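Local coordinates for Lactamase_B domain-containing protein (Pontibacter korlensis, PDB 6XFR) that hydrolyses the ring of beta-lactam antibiotics as a zinc-dependent class B1 metallo-beta-lactamase, at the interface of chains A and B. Numbering follows the deposited sequence. Chains: chain A/B, Lactamase_B domain-containing protein.

Contact 1: the interface of chains A and B. Residues chain A 166, 204-205; chain B 10-12.
A:Gln166 and A:Pro204, both in loops, meet strand 8-14 of chain B in a small patch of mixed polar and apolar contacts, part of a two-fold symmetric interface between identical chains. It helps hold the two copies together in the deposited assembly. The enzyme is described as a monomer, so the pairing may come from crystal packing. The A:Gln166 side chain carries the polar part. Its amide nitrogen NE2 donates a hydrogen bond to the backbone carbonyl O of B:Val10 at 3.1 Å. The bond is fairly straight, 157° at the hydrogen. The acceptor lies close to the plane of the A:Gln166 amide, but the donor stands above the carbonyl plane of B:Val10, 44° out of it. The side chain is extended past CG (chi2 173°), which carries the amide across to the strand. This bond probably sets which way the amide is turned. Its oxygen OE1 then comes over B:Thr11, 3.4 Å from the alpha carbon CA. The aliphatic CG of A:Gln166 also rests 4.1 Å from CB of B:Lys12, where the two side chains pass at a slant. The patch hides 151 Å² of protein surface, counting both sides. At the threonine, the methyl CG2 of B:Thr11 reaches ring carbon CG of A:Pro204 at 3.9 Å.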
# COMPACT_ATOMS: atom_id res chain seq x y z
N GLN A 166 7.56 -9.82 -0.30
CA GLN A 166 7.46 -11.07 0.44
C GLN A 166 7.41 -12.29 -0.49
O GLN A 166 7.32 -13.42 -0.00
CB GLN A 166 6.23 -11.05 1.35
CG GLN A 166 6.49 -10.28 2.65
CD GLN A 166 5.27 -10.05 3.55
OE1 GLN A 166 4.24 -9.52 3.12
NE2 GLN A 166 5.40 -10.45 4.80
N PRO A 204 1.37 -7.30 -2.10
CA PRO A 204 1.28 -5.89 -1.68
C PRO A 204 2.20 -4.99 -2.46
O PRO A 204 3.31 -5.36 -2.83
CB PRO A 204 1.74 -5.94 -0.22
CG PRO A 204 1.57 -7.32 0.19
CD PRO A 204 1.72 -8.20 -1.00
N TRP A 205 1.75 -3.76 -2.66
CA TRP A 205 2.56 -2.79 -3.36
C TRP A 205 3.55 -2.13 -2.39
O TRP A 205 3.42 -2.23 -1.16
CB TRP A 205 1.69 -1.75 -4.04
CG TRP A 205 0.52 -1.29 -3.23
CD1 TRP A 205 0.39 -0.09 -2.61
CD2 TRP A 205 -0.70 -2.01 -2.98
NE1 TRP A 205 -0.83 -0.01 -1.97
CE2 TRP A 205 -1.52 -1.18 -2.18
CE3 TRP A 205 -1.18 -3.29 -3.34
CZ2 TRP A 205 -2.80 -1.57 -1.73
CZ3 TRP A 205 -2.45 -3.68 -2.90
CH2 TRP A 205 -3.25 -2.82 -2.10
N VAL B 10 1.73 -9.10 8.95
CA VAL B 10 2.89 -8.27 8.65
C VAL B 10 3.09 -8.23 7.14
O VAL B 10 3.10 -9.29 6.48
CB VAL B 10 4.16 -8.76 9.36
CG1 VAL B 10 5.31 -7.81 9.07
CG2 VAL B 10 3.91 -8.85 10.82
N THR B 11 3.20 -7.02 6.58
CA THR B 11 3.49 -6.88 5.15
C THR B 11 4.65 -5.93 4.93
O THR B 11 4.78 -4.91 5.61
CB THR B 11 2.24 -6.40 4.38
OG1 THR B 11 1.54 -5.43 5.15
CG2 THR B 11 1.32 -7.58 4.08
N LYS B 12 5.47 -6.25 3.93
CA LYS B 12 6.67 -5.48 3.61
C LYS B 12 6.33 -4.40 2.58
O LYS B 12 5.65 -4.68 1.59
CB LYS B 12 7.75 -6.42 3.06
CG LYS B 12 9.09 -6.23 3.70
CD LYS B 12 10.17 -7.10 3.06
CE LYS B 12 11.54 -6.45 3.30
NZ LYS B 12 12.65 -7.31 2.76

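Contact 2: the interface of chains A and B. Residues chain A 13-15, 196; chain B 165, 207-209.
A:Ser14 and B:Asp207 form the polar centre of this patch, another part of the symmetric interface between the two copies. A:Ile13, A:Ser14 and A:Ser15 face the B:Asp207 to B:Ser209 segment, which leads into helix 209-217 of chain B. The clearer hydrogen bonds involve B:Asp207. The hydroxyl OG of A:Ser14 donates to carboxylate oxygen OD2 of B:Asp207 at 2.9 Å. It meets OD2 on the syn side, 15° out of the carboxylate plane. With chi1 at -178°, A:Ser14 OG points away from its own backbone N and towards this carboxylate. The backbone N of B:Asp207 donates to the carbonyl O of A:Ile13 at 3.2 Å, almost in line with that C=O. B:Asp207 thus grips chain A through both its backbone and its side chain. Within chain B, its other oxygen, OD1, accepts the backbone N of B:Ser209 at 3.2 Å. That bond comes from above the carboxylate plane. It probably helps cap the start of helix 209-217 and may help set the carboxylate.

Weaker polar contacts lie on either side. A:Ser15 N approaches the hydroxyl OG of B:Ser209 at 3.0 Å, with a bent geometry. The side-chain amine NZ of A:Lys196 makes a weak bond to the amide oxygen OE1 of B:Gln208, and the two side chains cross at about a right angle. The same NZ lies 4.8 Å from B:Asp207 OD2, too far for direct contact, though its charge may still steady the carboxylate.

The apolar part is small. The methyl CD1 of B:Leu165 packs against the A:Ile13-A:Ser14 backbone, 3.7 Å from CA of A:Ser14.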
# COMPACT_ATOMS: atom_id res chain seq x y z
N ILE A 13 -5.87 4.24 -3.40
CA ILE A 13 -4.50 4.55 -2.95
C ILE A 13 -4.15 6.00 -3.21
O ILE A 13 -3.23 6.52 -2.59
CB ILE A 13 -3.43 3.65 -3.57
CG1 ILE A 13 -3.52 3.68 -5.11
CG2 ILE A 13 -3.55 2.29 -3.01
CD1 ILE A 13 -2.42 2.86 -5.72
N SER A 14 -4.82 6.62 -4.17
CA SER A 14 -4.65 8.03 -4.44
C SER A 14 -6.05 8.57 -4.68
O SER A 14 -7.01 7.81 -4.76
CB SER A 14 -3.69 8.25 -5.60
OG SER A 14 -3.46 9.62 -5.87
N SER A 15 -6.18 9.89 -4.75
CA SER A 15 -7.51 10.46 -4.75
C SER A 15 -8.33 10.02 -5.97
O SER A 15 -9.57 10.07 -5.93
CB SER A 15 -7.43 11.99 -4.63
OG SER A 15 -7.02 12.57 -5.85
N LYS A 196 6.89 6.69 -7.39
CA LYS A 196 6.68 6.69 -5.95
C LYS A 196 6.08 5.38 -5.46
O LYS A 196 6.46 4.89 -4.40
CB LYS A 196 5.78 7.86 -5.53
CG LYS A 196 6.35 9.21 -5.83
CD LYS A 196 5.65 10.31 -5.05
CE LYS A 196 4.34 10.68 -5.67
NZ LYS A 196 3.59 11.64 -4.82
N LEU B 165 -8.24 6.77 2.59
CA LEU B 165 -9.03 7.42 1.53
C LEU B 165 -10.46 6.89 1.42
O LEU B 165 -11.30 7.55 0.78
CB LEU B 165 -8.30 7.28 0.20
CG LEU B 165 -7.02 8.11 0.08
CD1 LEU B 165 -6.31 7.75 -1.19
CD2 LEU B 165 -7.36 9.56 0.11
N ASP B 207 -0.74 7.67 -1.03
CA ASP B 207 0.20 8.77 -1.20
C ASP B 207 -0.25 9.96 -0.35
O ASP B 207 -0.99 9.80 0.62
CB ASP B 207 0.39 9.11 -2.68
CG ASP B 207 -0.90 9.47 -3.41
OD1 ASP B 207 -1.98 9.49 -2.77
OD2 ASP B 207 -0.80 9.73 -4.66
N GLN B 208 0.23 11.14 -0.69
CA GLN B 208 -0.09 12.32 0.11
C GLN B 208 -1.55 12.73 -0.03
O GLN B 208 -1.95 13.72 0.59
CB GLN B 208 0.85 13.45 -0.29
CG GLN B 208 0.55 14.04 -1.68
CD GLN B 208 1.04 13.17 -2.85
OE1 GLN B 208 1.50 12.03 -2.66
NE2 GLN B 208 0.96 13.72 -4.06
N SER B 209 -2.35 12.01 -0.82
CA SER B 209 -3.80 12.16 -0.89
C SER B 209 -4.46 11.87 0.45
O SER B 209 -5.58 12.34 0.70
CB SER B 209 -4.39 11.22 -1.95
OG SER B 209 -4.25 11.68 -3.29

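Contacts 1 and 2 belong to one two-fold symmetric interface, and the centres of their C-alpha atoms lie about 18 Å apart. They share no residues as given, but they use mostly the same regions with the chains exchanged. In contact 1, chain B offers strand 8-14 and chain A offers loops around residues 166 and 204-205. In contact 2, chain A offers residues 13-15 and chain B offers residues 165 and 207-209. A:Lys196 of contact 2 precedes A:Pro204 of contact 1 by eight residues. Symmetry repeats each patch, so the N-terminal segment of each copy lies against neighbouring segments, around 165-166 and 204-209, of the other.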